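Local coordinates for putative membrane transport protein (Vibrio parahaemolyticus RIMD 2210633, PDB 3CK6) that probably takes zinc ions into the cell together with protons, as a CorA-family transporter whose cytoplasmic domain assembles into a funnel-shaped pentamer, at residues 164-169 with 241-246; 157-162 with 174-179; 75-80 with 202-207; 100-105 with 132-137; 93-98 with 185-190. The protein carries 1 engineered substitution. All blocks are in the same frame, centred on the assembly; numbering follows the deposited sequence.

Contact 1 (164-169 with 241-246); sequences DVNDES and KHNRDE
The loop between helix 134-161 and helix 173-199 leans on the last turns of the long helix 209-246, with Val165 and Asn243 at the centre of the touch. Methyl CG2 of Val165 lies 3.7 Å from CB of Asn243 and spreads over the root of its amide, at 4.0 Å from CG. With CG set opposite the backbone N (chi1 -177°), Asn243 brings its amide up to the loop. There ND2 comes 3.6 Å from OD1 of Asn166, too long for a hydrogen bond, and the two amide planes stand 76° apart. Val165 is the second residue of a type I turn, Asp164 to Asp167; its CB points at the helix, where a short branched apolar side chain suits packing on Asn243 CB. Next, an Asx turn opens the short 3-10 segment: Asp167 OD1 accepts from Ser169 N (3.3 Å) and Ser169 OG (2.7 Å), both on the same face of the carboxylate. Glu168 OE1 then comes to the edge of the Arg244 guanidinium, 3.7 Å from NH2, a long, weak salt bridge with the two planes 88° apart. Val165 also packs on Phe236 and Glu239, and Arg244 lies against His242 of a neighbouring subunit.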
# COMPACT_ATOMS: atom_id res chain seq x y z
N ASP E 164 -20.72 -12.16 -24.41
CA ASP E 164 -21.75 -13.15 -24.20
C ASP E 164 -21.09 -14.52 -24.25
O ASP E 164 -20.55 -14.92 -25.28
CB ASP E 164 -22.85 -13.00 -25.25
CG ASP E 164 -23.96 -14.02 -25.08
OD1 ASP E 164 -24.80 -13.86 -24.16
OD2 ASP E 164 -23.98 -14.98 -25.88
N VAL E 165 -21.13 -15.21 -23.11
CA VAL E 165 -20.40 -16.46 -22.91
C VAL E 165 -20.84 -17.59 -23.88
O VAL E 165 -20.07 -18.51 -24.18
CB VAL E 165 -20.45 -16.90 -21.41
CG1 VAL E 165 -21.88 -17.27 -20.97
CG2 VAL E 165 -19.47 -18.03 -21.12
N ASN E 166 -22.07 -17.49 -24.38
CA ASN E 166 -22.61 -18.50 -25.30
C ASN E 166 -22.40 -18.17 -26.78
O ASN E 166 -22.86 -18.90 -27.66
CB ASN E 166 -24.08 -18.74 -24.98
CG ASN E 166 -24.28 -19.41 -23.64
OD1 ASN E 166 -24.04 -20.61 -23.50
ND2 ASN E 166 -24.69 -18.64 -22.64
N ASP E 167 -21.69 -17.07 -27.03
CA ASP E 167 -21.45 -16.61 -28.39
C ASP E 167 -19.96 -16.33 -28.56
O ASP E 167 -19.49 -15.24 -28.23
CB ASP E 167 -22.28 -15.35 -28.65
CG ASP E 167 -22.26 -14.92 -30.11
OD1 ASP E 167 -21.46 -15.46 -30.91
OD2 ASP E 167 -23.06 -14.02 -30.44
N GLU E 168 -19.24 -17.32 -29.07
CA GLU E 168 -17.78 -17.25 -29.24
C GLU E 168 -17.30 -16.06 -30.09
O GLU E 168 -16.16 -15.59 -29.93
CB GLU E 168 -17.24 -18.57 -29.78
CG GLU E 168 -17.40 -19.72 -28.78
CD GLU E 168 -17.04 -21.06 -29.37
OE1 GLU E 168 -15.87 -21.26 -29.74
OE2 GLU E 168 -17.93 -21.94 -29.44
N SER E 169 -18.17 -15.57 -30.97
CA SER E 169 -17.88 -14.40 -31.79
C SER E 169 -17.69 -13.11 -30.96
O SER E 169 -17.12 -12.14 -31.46
CB SER E 169 -18.97 -14.19 -32.85
OG SER E 169 -20.12 -13.55 -32.31
N LYS E 241 -14.33 -20.11 -18.70
CA LYS E 241 -13.68 -21.29 -18.12
C LYS E 241 -14.70 -22.23 -17.48
O LYS E 241 -14.64 -23.45 -17.69
CB LYS E 241 -12.64 -20.84 -17.09
CG LYS E 241 -11.28 -21.52 -17.22
CD LYS E 241 -11.14 -22.73 -16.30
CE LYS E 241 -9.67 -23.10 -16.05
NZ LYS E 241 -8.96 -22.11 -15.16
N HIS E 242 -15.64 -21.66 -16.73
CA HIS E 242 -16.73 -22.40 -16.10
C HIS E 242 -17.63 -23.06 -17.15
O HIS E 242 -17.90 -24.26 -17.08
CB HIS E 242 -17.54 -21.45 -15.21
CG HIS E 242 -18.36 -22.15 -14.16
ND1 HIS E 242 -19.71 -22.40 -14.31
CD2 HIS E 242 -18.02 -22.63 -12.94
CE1 HIS E 242 -20.16 -23.01 -13.23
NE2 HIS E 242 -19.16 -23.16 -12.38
N ASN E 243 -18.08 -22.27 -18.12
CA ASN E 243 -18.93 -22.74 -19.22
C ASN E 243 -18.31 -23.89 -20.03
O ASN E 243 -19.01 -24.79 -20.48
CB ASN E 243 -19.28 -21.55 -20.12
CG ASN E 243 -20.23 -21.91 -21.25
OD1 ASN E 243 -19.81 -22.42 -22.29
ND2 ASN E 243 -21.51 -21.59 -21.07
N ARG E 244 -16.98 -23.85 -20.17
CA ARG E 244 -16.25 -24.77 -21.03
C ARG E 244 -16.16 -26.18 -20.45
O ARG E 244 -16.52 -27.15 -21.11
CB ARG E 244 -14.85 -24.22 -21.32
CG ARG E 244 -14.37 -24.50 -22.73
CD ARG E 244 -13.58 -23.31 -23.26
NE ARG E 244 -14.06 -22.92 -24.59
CZ ARG E 244 -13.65 -21.84 -25.25
NH1 ARG E 244 -12.74 -21.02 -24.74
NH2 ARG E 244 -14.16 -21.58 -26.45
N ASP E 245 -15.70 -26.29 -19.20
CA ASP E 245 -15.60 -27.60 -18.56
C ASP E 245 -16.82 -28.02 -17.71
O ASP E 245 -16.78 -29.06 -17.06
CB ASP E 245 -14.28 -27.75 -17.79
CG ASP E 245 -14.03 -26.62 -16.80
OD1 ASP E 245 -14.91 -26.33 -15.97
OD2 ASP E 245 -12.93 -26.03 -16.86
N GLU E 246 -17.88 -27.21 -17.71
CA GLU E 246 -19.17 -27.66 -17.18
C GLU E 246 -19.97 -28.38 -18.26
O GLU E 246 -20.68 -29.35 -17.98
CB GLU E 246 -19.99 -26.49 -16.60
CG GLU E 246 -19.56 -26.01 -15.20
CD GLU E 246 -19.92 -26.97 -14.08
OE1 GLU E 246 -19.15 -27.06 -13.10
OE2 GLU E 246 -20.98 -27.64 -14.17

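Contact 2 (157-162 with 174-179); sequences EETLNE and IAAQKA
Leu160 holds chi1 at -91°, well off a staggered value, and chi2 at 42°; this twist swings CD1 across to the facing helix, where it stops 3.8 Å from CB of Ala176. One residue earlier, Thr159 turns OG1 to the side of its own backbone N (chi1 -63°), which leaves methyl CG2 opposite that N and facing the same alanine, 4.3 Å from its CB. The single methyl of Ala176 is therefore met by two branches from adjacent residues, and no polar atom takes part. Such a small side chain suits this spot, where the CA atoms of Thr159 and Ala176 are 7.3 Å apart. Leucine adds reach from a position that does not aim straight across, whereas threonine can offer a methyl to its partner while its hydroxyl makes a weak hydrogen bond back to the carbonyl of Thr155. The pair joins the end of helix 134-161 to the beginning of helix 173-199, an antiparallel hairpin closed by the loop between them. Helix 209-246 lines it as well, through Tyr229 and Glu232 against Leu160 and Leu230 against Gln177, and a neighbouring subunit packs on Gln177 and Lys178 with Leu235.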
# COMPACT_ATOMS: atom_id res chain seq x y z
N GLU E 157 -15.70 -0.11 -23.38
CA GLU E 157 -16.96 -0.43 -22.72
C GLU E 157 -17.94 -1.15 -23.67
O GLU E 157 -18.56 -2.15 -23.28
CB GLU E 157 -17.60 0.83 -22.13
CG GLU E 157 -18.97 0.57 -21.51
CD GLU E 157 -19.55 1.80 -20.87
OE1 GLU E 157 -20.20 1.64 -19.81
OE2 GLU E 157 -19.35 2.92 -21.40
N GLU E 158 -18.06 -0.67 -24.91
CA GLU E 158 -18.88 -1.31 -25.96
C GLU E 158 -18.53 -2.77 -26.18
O GLU E 158 -19.41 -3.63 -26.31
CB GLU E 158 -18.70 -0.59 -27.31
CG GLU E 158 -19.32 0.78 -27.43
CD GLU E 158 -19.92 1.01 -28.81
OE1 GLU E 158 -20.16 0.00 -29.52
OE2 GLU E 158 -20.15 2.19 -29.18
N THR E 159 -17.23 -3.04 -26.27
CA THR E 159 -16.72 -4.39 -26.43
C THR E 159 -17.17 -5.24 -25.24
O THR E 159 -17.72 -6.33 -25.43
CB THR E 159 -15.17 -4.37 -26.56
OG1 THR E 159 -14.80 -3.67 -27.74
CG2 THR E 159 -14.58 -5.78 -26.63
N LEU E 160 -16.96 -4.71 -24.04
CA LEU E 160 -17.26 -5.39 -22.78
C LEU E 160 -18.75 -5.71 -22.61
O LEU E 160 -19.11 -6.86 -22.33
CB LEU E 160 -16.73 -4.57 -21.57
CG LEU E 160 -15.31 -4.84 -21.04
CD1 LEU E 160 -14.29 -5.04 -22.16
CD2 LEU E 160 -14.85 -3.75 -20.09
N ASN E 161 -19.60 -4.71 -22.80
CA ASN E 161 -21.05 -4.89 -22.68
C ASN E 161 -21.60 -5.96 -23.63
O ASN E 161 -22.67 -6.52 -23.38
CB ASN E 161 -21.80 -3.57 -22.90
CG ASN E 161 -21.60 -2.56 -21.77
OD1 ASN E 161 -21.06 -2.87 -20.70
ND2 ASN E 161 -22.06 -1.33 -22.00
N GLU E 162 -20.85 -6.24 -24.70
CA GLU E 162 -21.28 -7.21 -25.70
C GLU E 162 -20.73 -8.63 -25.46
O GLU E 162 -21.05 -9.55 -26.22
CB GLU E 162 -20.96 -6.71 -27.12
CG GLU E 162 -21.81 -5.49 -27.51
CD GLU E 162 -21.50 -4.93 -28.89
OE1 GLU E 162 -22.45 -4.47 -29.57
OE2 GLU E 162 -20.31 -4.92 -29.29
N ILE E 174 -9.43 -10.60 -24.89
CA ILE E 174 -7.97 -10.60 -24.92
C ILE E 174 -7.52 -9.26 -25.50
O ILE E 174 -6.63 -8.62 -24.95
CB ILE E 174 -7.36 -11.78 -25.72
CG1 ILE E 174 -7.64 -13.15 -25.04
CG2 ILE E 174 -5.86 -11.55 -25.97
CD1 ILE E 174 -6.99 -13.36 -23.65
N ALA E 175 -8.17 -8.84 -26.59
CA ALA E 175 -7.88 -7.56 -27.24
C ALA E 175 -8.15 -6.39 -26.29
O ALA E 175 -7.35 -5.46 -26.22
CB ALA E 175 -8.69 -7.39 -28.51
N ALA E 176 -9.26 -6.46 -25.57
CA ALA E 176 -9.66 -5.39 -24.65
C ALA E 176 -8.67 -5.22 -23.49
O ALA E 176 -8.28 -4.11 -23.16
CB ALA E 176 -11.06 -5.63 -24.12
N GLN E 177 -8.25 -6.34 -22.91
CA GLN E 177 -7.31 -6.31 -21.81
C GLN E 177 -5.94 -5.78 -22.21
O GLN E 177 -5.31 -5.04 -21.45
CB GLN E 177 -7.16 -7.68 -21.16
CG GLN E 177 -7.09 -7.57 -19.62
CD GLN E 177 -5.93 -8.36 -19.03
OE1 GLN E 177 -5.23 -7.87 -18.12
NE2 GLN E 177 -5.71 -9.57 -19.54
N LYS E 178 -5.47 -6.17 -23.40
CA LYS E 178 -4.24 -5.62 -23.96
C LYS E 178 -4.34 -4.10 -24.08
O LYS E 178 -3.39 -3.38 -23.74
CB LYS E 178 -3.91 -6.25 -25.33
CG LYS E 178 -2.75 -5.55 -26.09
CD LYS E 178 -1.38 -5.60 -25.35
CE LYS E 178 -0.60 -6.88 -25.65
NZ LYS E 178 -0.04 -6.93 -27.03
N ALA E 179 -5.48 -3.63 -24.57
CA ALA E 179 -5.71 -2.20 -24.71
C ALA E 179 -5.68 -1.51 -23.35
O ALA E 179 -5.02 -0.49 -23.20
CB ALA E 179 -7.02 -1.95 -25.43

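Contact 3 (75-80 with 202-207); sequences DNFMLI and SELVTS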
# COMPACT_ATOMS: atom_id res chain seq x y z
N ASP E 75 10.11 29.90 -11.43
CA ASP E 75 8.76 29.39 -11.60
C ASP E 75 8.60 28.36 -12.72
O ASP E 75 7.48 27.99 -13.06
CB ASP E 75 7.79 30.56 -11.79
CG ASP E 75 7.73 31.46 -10.56
OD1 ASP E 75 7.50 30.94 -9.45
OD2 ASP E 75 7.92 32.68 -10.72
N ASN E 76 9.72 27.87 -13.26
CA ASN E 76 9.71 26.95 -14.40
C ASN E 76 9.38 25.53 -14.00
O ASN E 76 9.62 25.11 -12.85
CB ASN E 76 11.06 26.96 -15.16
CG ASN E 76 11.52 28.38 -15.51
OD1 ASN E 76 10.71 29.25 -15.78
ND2 ASN E 76 12.82 28.61 -15.48
N PHE E 77 8.82 24.80 -14.95
CA PHE E 77 8.61 23.37 -14.75
C PHE E 77 8.53 22.64 -16.07
O PHE E 77 8.39 23.26 -17.14
CB PHE E 77 7.37 23.09 -13.87
CG PHE E 77 6.04 23.49 -14.47
CD1 PHE E 77 5.44 22.72 -15.48
CD2 PHE E 77 5.34 24.59 -13.97
CE1 PHE E 77 4.17 23.08 -16.02
CE2 PHE E 77 4.08 24.95 -14.49
CZ PHE E 77 3.50 24.21 -15.51
N MSE E 78 8.62 21.32 -15.98
CA MSE E 78 8.29 20.44 -17.11
C MSE E 78 7.13 19.57 -16.72
O MSE E 78 7.13 19.01 -15.63
CB MSE E 78 9.47 19.54 -17.49
CG MSE E 78 9.22 18.63 -18.72
SE MSE E 78 10.85 17.58 -19.12
CE MSE E 78 12.02 18.99 -19.46
N LEU E 79 6.17 19.44 -17.64
CA LEU E 79 5.06 18.52 -17.49
C LEU E 79 4.95 17.61 -18.71
O LEU E 79 4.84 18.06 -19.85
CB LEU E 79 3.74 19.27 -17.32
CG LEU E 79 2.48 18.44 -17.08
CD1 LEU E 79 2.54 17.69 -15.74
CD2 LEU E 79 1.26 19.35 -17.16
N ILE E 80 4.98 16.31 -18.44
CA ILE E 80 4.87 15.32 -19.49
C ILE E 80 3.58 14.57 -19.34
O ILE E 80 3.27 14.12 -18.24
CB ILE E 80 6.11 14.36 -19.48
CG1 ILE E 80 7.37 15.19 -19.74
CG2 ILE E 80 5.91 13.20 -20.49
CD1 ILE E 80 8.71 14.47 -19.48
N SER E 202 2.05 26.34 -8.55
CA SER E 202 2.35 27.13 -9.74
C SER E 202 1.28 28.18 -9.92
O SER E 202 0.09 27.88 -9.70
CB SER E 202 2.36 26.23 -10.99
OG SER E 202 2.52 27.02 -12.17
N GLU E 203 1.69 29.38 -10.33
CA GLU E 203 0.77 30.47 -10.66
C GLU E 203 -0.30 30.05 -11.69
O GLU E 203 -1.45 30.51 -11.64
CB GLU E 203 1.56 31.72 -11.13
CG GLU E 203 2.48 31.45 -12.35
CD GLU E 203 3.64 32.44 -12.51
OE1 GLU E 203 3.67 33.49 -11.83
OE2 GLU E 203 4.54 32.16 -13.33
N LEU E 204 0.07 29.14 -12.58
CA LEU E 204 -0.87 28.59 -13.54
C LEU E 204 -1.96 27.74 -12.89
O LEU E 204 -3.00 27.53 -13.50
CB LEU E 204 -0.13 27.74 -14.60
CG LEU E 204 0.96 28.45 -15.40
CD1 LEU E 204 1.51 27.51 -16.45
CD2 LEU E 204 0.45 29.73 -16.06
N VAL E 205 -1.69 27.23 -11.69
CA VAL E 205 -2.65 26.41 -10.96
C VAL E 205 -3.42 27.26 -9.94
O VAL E 205 -4.64 27.16 -9.84
CB VAL E 205 -1.94 25.21 -10.26
CG1 VAL E 205 -2.90 24.52 -9.25
CG2 VAL E 205 -1.41 24.20 -11.31
N THR E 206 -2.71 28.13 -9.22
CA THR E 206 -3.36 28.92 -8.17
C THR E 206 -4.37 29.94 -8.71
O THR E 206 -5.28 30.36 -7.99
CB THR E 206 -2.35 29.61 -7.24
OG1 THR E 206 -1.60 30.58 -7.97
CG2 THR E 206 -1.43 28.57 -6.60
N SER E 207 -4.26 30.30 -9.98
CA SER E 207 -5.26 31.20 -10.58
C SER E 207 -6.55 30.47 -11.00
O SER E 207 -7.56 31.10 -11.27
CB SER E 207 -4.66 31.95 -11.78
OG SER E 207 -4.11 31.05 -12.69
O HOH W 1 5.20 27.71 -11.98
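Phe77 sends its ring from the first residue of strand 77-83 to the serine that caps helix 203-206. CB leaves with CG tucked between the backbone N and carbonyl carbon (chi1 66°), and this puts the ring across the gap. CD2 passes 4.1 Å from Ser202 OG, and CE2 comes to 3.5 Å of the same oxygen, which lies at the ring edge near its plane. At the tip, CZ is 4.0 Å from CD1 of Leu204, an apolar meeting at an oblique angle. Ser202 suits the N-cap: its OG accepts from Leu204 N (3.3 Å, 147°), and a water joins OG to the carbonyl of Asp75, to which the water donates. Farther out, Asp75 CB faces Glu203 OE2, and the two acids bring OD2 and OE2 to 4.3 Å. The ring is thus apolar at CZ, while its CE2 edge borders the polar serine and water. The closeness of the acids is probably eased by solvent and by the Tyr102 hydroxyl, hydrogen-bonded to Glu203 OE2, and may raise the pKa of one of them.

Contact 4 (100-105 with 132-137); sequences ILYFQG and KSLASL
Leu134 places methyl CD1 against two groups of the strand side: the carbonyl O of Gly105, 3.2 Å away, and CE1 of Tyr102, at 4.3 Å. The approach to the tyrosine is at the ring edge, near its plane; the meeting with the carbonyl is close for a methyl and an oxygen. With CG opposite its carbonyl carbon and beside the backbone N (chi1 -67°), Leu134 has its branch where CD1 can meet both. Behind it, Ser133 caps the helix: its OG accepts from Ser136 N at 3.0 Å with an N-H...O angle of 163°, which helps hold the first turn, and so the position of Leu134. On the other side, Gln104 and Gly105 both have positive phi, with values close to a type I' turn, the tight reversal between strand 96-103 and strand 106-111. Glycine suits its place because it adopts such a phi (84°) easily. The Tyr102 ring, besides presenting its edge to Leu134, packs on Leu107 and Leu204. The contact thus joins the start of helix 134-161 to the tip of a hairpin in the mixed sheet, with Phe13 from a loop against Leu134, and helix 203-206 beside Tyr102 and Ala135.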
# COMPACT_ATOMS: atom_id res chain seq x y z
N ILE E 100 5.81 19.28 -22.17
CA ILE E 100 5.53 20.68 -22.02
C ILE E 100 6.51 21.30 -21.04
O ILE E 100 6.71 20.79 -19.93
CB ILE E 100 4.08 20.89 -21.47
CG1 ILE E 100 3.03 20.30 -22.42
CG2 ILE E 100 3.84 22.38 -21.09
CD1 ILE E 100 1.64 20.42 -21.86
N LEU E 101 7.09 22.43 -21.45
CA LEU E 101 7.96 23.23 -20.61
C LEU E 101 7.25 24.52 -20.30
O LEU E 101 6.74 25.18 -21.20
CB LEU E 101 9.25 23.54 -21.40
CG LEU E 101 10.60 23.84 -20.75
CD1 LEU E 101 11.08 22.67 -19.90
CD2 LEU E 101 11.64 24.17 -21.83
N TYR E 102 7.18 24.90 -19.02
CA TYR E 102 6.83 26.29 -18.66
C TYR E 102 8.14 26.96 -18.24
O TYR E 102 8.76 26.54 -17.28
CB TYR E 102 5.78 26.33 -17.54
CG TYR E 102 5.34 27.73 -17.07
CD1 TYR E 102 4.79 28.66 -17.97
CD2 TYR E 102 5.41 28.08 -15.74
CE1 TYR E 102 4.38 29.93 -17.55
CE2 TYR E 102 4.97 29.37 -15.28
CZ TYR E 102 4.45 30.27 -16.21
OH TYR E 102 4.02 31.52 -15.82
N PHE E 103 8.56 27.94 -19.03
CA PHE E 103 9.93 28.43 -18.99
C PHE E 103 9.91 29.93 -19.26
O PHE E 103 9.34 30.39 -20.25
CB PHE E 103 10.82 27.68 -19.98
CG PHE E 103 12.29 28.09 -19.94
CD1 PHE E 103 13.16 27.56 -18.97
CD2 PHE E 103 12.79 29.02 -20.85
CE1 PHE E 103 14.50 27.94 -18.92
CE2 PHE E 103 14.14 29.39 -20.81
CZ PHE E 103 15.00 28.85 -19.84
N GLN E 104 10.51 30.69 -18.34
CA GLN E 104 10.47 32.17 -18.36
C GLN E 104 9.09 32.71 -18.73
O GLN E 104 8.99 33.69 -19.48
CB GLN E 104 11.53 32.75 -19.30
CG GLN E 104 12.97 32.43 -18.95
CD GLN E 104 13.97 32.77 -20.08
OE1 GLN E 104 15.17 32.70 -19.88
NE2 GLN E 104 13.46 33.14 -21.26
N GLY E 105 8.02 32.08 -18.23
CA GLY E 105 6.67 32.60 -18.40
C GLY E 105 6.01 32.23 -19.74
O GLY E 105 4.91 32.70 -20.04
N LYS E 132 -8.11 32.10 -22.67
CA LYS E 132 -7.79 33.52 -22.54
C LYS E 132 -6.47 33.79 -21.80
O LYS E 132 -6.13 34.95 -21.56
CB LYS E 132 -8.96 34.27 -21.87
CG LYS E 132 -10.27 34.15 -22.62
CD LYS E 132 -11.08 35.44 -22.50
CE LYS E 132 -12.55 35.17 -22.25
NZ LYS E 132 -13.08 33.93 -22.90
N SER E 133 -5.73 32.74 -21.47
CA SER E 133 -4.50 32.85 -20.68
C SER E 133 -3.72 31.55 -20.78
O SER E 133 -4.28 30.52 -21.18
CB SER E 133 -4.82 33.13 -19.21
OG SER E 133 -5.32 31.95 -18.59
N LEU E 134 -2.43 31.58 -20.42
CA LEU E 134 -1.64 30.34 -20.41
C LEU E 134 -2.17 29.38 -19.33
O LEU E 134 -2.13 28.18 -19.53
CB LEU E 134 -0.14 30.60 -20.20
CG LEU E 134 0.67 31.32 -21.28
CD1 LEU E 134 2.16 31.35 -20.90
CD2 LEU E 134 0.52 30.68 -22.65
N ALA E 135 -2.61 29.92 -18.19
CA ALA E 135 -3.24 29.08 -17.14
C ALA E 135 -4.44 28.30 -17.68
O ALA E 135 -4.57 27.08 -17.47
CB ALA E 135 -3.64 29.94 -15.92
N SER E 136 -5.29 28.98 -18.43
CA SER E 136 -6.44 28.34 -19.04
C SER E 136 -6.04 27.38 -20.16
O SER E 136 -6.62 26.31 -20.28
CB SER E 136 -7.45 29.39 -19.55
OG SER E 136 -8.52 28.76 -20.25
N LEU E 137 -5.05 27.77 -20.97
CA LEU E 137 -4.53 26.90 -22.01
C LEU E 137 -4.09 25.54 -21.49
O LEU E 137 -4.46 24.49 -22.04
CB LEU E 137 -3.38 27.60 -22.75
CG LEU E 137 -2.63 26.73 -23.77
CD1 LEU E 137 -3.57 26.30 -24.90
CD2 LEU E 137 -1.44 27.48 -24.31

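Contact 5 (93-98 with 185-190); sequences EDMLSI and RFIRPQ
The chain leading into strand 96-103 passes helix 173-199 with the CA atoms of Met95 and Phe186 8.1 Å apart, beside a kink where Pro189 has no N-H to give to the preceding turn and the N of Phe186 simply lacks such a bond. Met95, present as selenomethionine, crosses this gap. Its SE lies 4.2 Å from CB of Phe186. The same SE is 5.5 Å from the ring centroid and 75° off the ring normal, an oblique Met-aromatic contact in which the two side chains run past each other in opposite directions. A bend at the last torsion (chi3 68°) turns CE to Ile187, where it meets CD1 at 4.1 Å; these two side chains cross at nearly a right angle. Unbranched methionine suits the place because it can lay SE by the CB of Phe186, beside its ring, and turn CE onto Ile187. Ile149 of helix 134-161 touches both Met95 and Ile187. The contact is apolar and probably held mainly by dispersion and burial, while Arg82 adds a hydrogen bond to Met95 O and a cation-pi contact with Phe186.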
# COMPACT_ATOMS: atom_id res chain seq x y z
N GLU E 93 -4.08 2.86 -28.37
CA GLU E 93 -3.46 2.52 -27.08
C GLU E 93 -1.93 2.72 -27.06
O GLU E 93 -1.34 2.70 -25.98
CB GLU E 93 -3.80 1.09 -26.64
CG GLU E 93 -3.03 0.00 -27.37
CD GLU E 93 -3.83 -0.60 -28.52
OE1 GLU E 93 -4.83 0.02 -28.95
OE2 GLU E 93 -3.45 -1.70 -28.97
N ASP E 94 -1.32 2.90 -28.23
CA ASP E 94 0.10 3.31 -28.31
C ASP E 94 0.19 4.83 -28.14
O ASP E 94 0.47 5.60 -29.08
CB ASP E 94 0.72 2.83 -29.60
CG ASP E 94 0.59 1.33 -29.78
OD1 ASP E 94 0.56 0.59 -28.75
OD2 ASP E 94 0.49 0.90 -30.95
N MSE E 95 -0.04 5.25 -26.91
CA MSE E 95 -0.32 6.63 -26.59
C MSE E 95 0.84 7.56 -26.89
O MSE E 95 2.00 7.19 -26.72
CB MSE E 95 -0.70 6.75 -25.12
CG MSE E 95 -1.83 5.82 -24.72
SE MSE E 95 -2.38 6.20 -22.90
CE MSE E 95 -3.16 7.94 -23.12
N LEU E 96 0.50 8.75 -27.36
CA LEU E 96 1.45 9.81 -27.69
C LEU E 96 1.92 10.57 -26.46
O LEU E 96 1.13 10.86 -25.55
CB LEU E 96 0.84 10.80 -28.68
CG LEU E 96 -0.59 11.35 -28.45
CD1 LEU E 96 -0.67 12.50 -27.44
CD2 LEU E 96 -1.23 11.75 -29.79
N SER E 97 3.19 10.95 -26.46
CA SER E 97 3.74 11.79 -25.39
C SER E 97 3.75 13.27 -25.81
O SER E 97 4.29 13.62 -26.87
CB SER E 97 5.14 11.33 -25.03
OG SER E 97 5.62 12.14 -23.98
N ILE E 98 3.16 14.11 -24.96
CA ILE E 98 3.16 15.56 -25.12
C ILE E 98 4.05 16.11 -23.99
O ILE E 98 3.79 15.87 -22.81
CB ILE E 98 1.74 16.15 -25.01
CG1 ILE E 98 0.79 15.65 -26.12
CG2 ILE E 98 1.80 17.73 -24.94
CD1 ILE E 98 1.29 15.87 -27.53
N ARG E 185 -0.63 1.72 -18.11
CA ARG E 185 0.81 1.96 -18.02
C ARG E 185 1.15 3.45 -17.90
O ARG E 185 2.06 3.82 -17.15
CB ARG E 185 1.52 1.34 -19.23
CG ARG E 185 3.02 1.61 -19.33
CD ARG E 185 3.54 1.17 -20.68
NE ARG E 185 4.98 1.31 -20.82
CZ ARG E 185 5.66 1.02 -21.92
NH1 ARG E 185 5.02 0.56 -23.00
NH2 ARG E 185 7.01 1.18 -21.93
N PHE E 186 0.41 4.28 -18.62
CA PHE E 186 0.63 5.73 -18.64
C PHE E 186 -0.39 6.56 -17.85
O PHE E 186 -0.09 7.67 -17.39
CB PHE E 186 0.67 6.22 -20.07
CG PHE E 186 1.78 5.58 -20.88
CD1 PHE E 186 3.11 5.73 -20.49
CD2 PHE E 186 1.48 4.81 -22.00
CE1 PHE E 186 4.15 5.15 -21.23
CE2 PHE E 186 2.52 4.21 -22.74
CZ PHE E 186 3.86 4.39 -22.34
N ILE E 187 -1.59 6.03 -17.73
CA ILE E 187 -2.65 6.81 -17.12
C ILE E 187 -2.54 6.89 -15.60
O ILE E 187 -2.85 7.92 -15.01
CB ILE E 187 -4.02 6.43 -17.71
CG1 ILE E 187 -4.04 6.95 -19.15
CG2 ILE E 187 -5.16 7.05 -16.91
CD1 ILE E 187 -5.33 6.73 -19.88
N ARG E 188 -2.02 5.84 -14.98
CA ARG E 188 -1.65 5.89 -13.56
C ARG E 188 -0.61 7.01 -13.27
O ARG E 188 -0.90 7.91 -12.45
CB ARG E 188 -1.18 4.50 -13.10
CG ARG E 188 -1.05 4.33 -11.59
CD ARG E 188 -1.32 2.87 -11.19
NE ARG E 188 -2.28 2.79 -10.07
CZ ARG E 188 -3.60 2.66 -10.20
NH1 ARG E 188 -4.37 2.62 -9.12
NH2 ARG E 188 -4.16 2.58 -11.41
N PRO E 189 0.57 7.01 -13.94
CA PRO E 189 1.50 8.16 -13.79
C PRO E 189 0.91 9.54 -14.11
O PRO E 189 1.31 10.53 -13.47
CB PRO E 189 2.60 7.86 -14.82
CG PRO E 189 2.55 6.44 -15.05
CD PRO E 189 1.14 5.97 -14.82
N GLN E 190 0.00 9.62 -15.08
CA GLN E 190 -0.64 10.89 -15.45
C GLN E 190 -1.41 11.47 -14.28
O GLN E 190 -1.41 12.68 -14.06
CB GLN E 190 -1.61 10.68 -16.62
CG GLN E 190 -2.14 11.96 -17.30
CD GLN E 190 -1.83 11.94 -18.80
OE1 GLN E 190 -0.75 11.51 -19.19
NE2 GLN E 190 -2.80 12.36 -19.63

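The five contacts run through the molecule from the sheet to the far end of the long helices. Contacts 3 and 4, centres 8 Å apart, lie on neighbouring strands 77-83 and 96-103. Contact 5 joins strand 96-103 to helix 173-199. Contact 2, its centre 18 Å from that of contact 5, pairs this helix with helix 134-161, whose first turn takes part in contact 4. Contact 1 is farthest out, its centre 51 Å from that of contact 3. Along the chain, contact 4 closes before contacts 1 and 2 open, contacts 2, 4 and 5 fall between the segments of contact 3, and contact 1 crosses contacts 2, 3 and 5. Contacts 1, 2 and 5 touch the same neighbouring subunit.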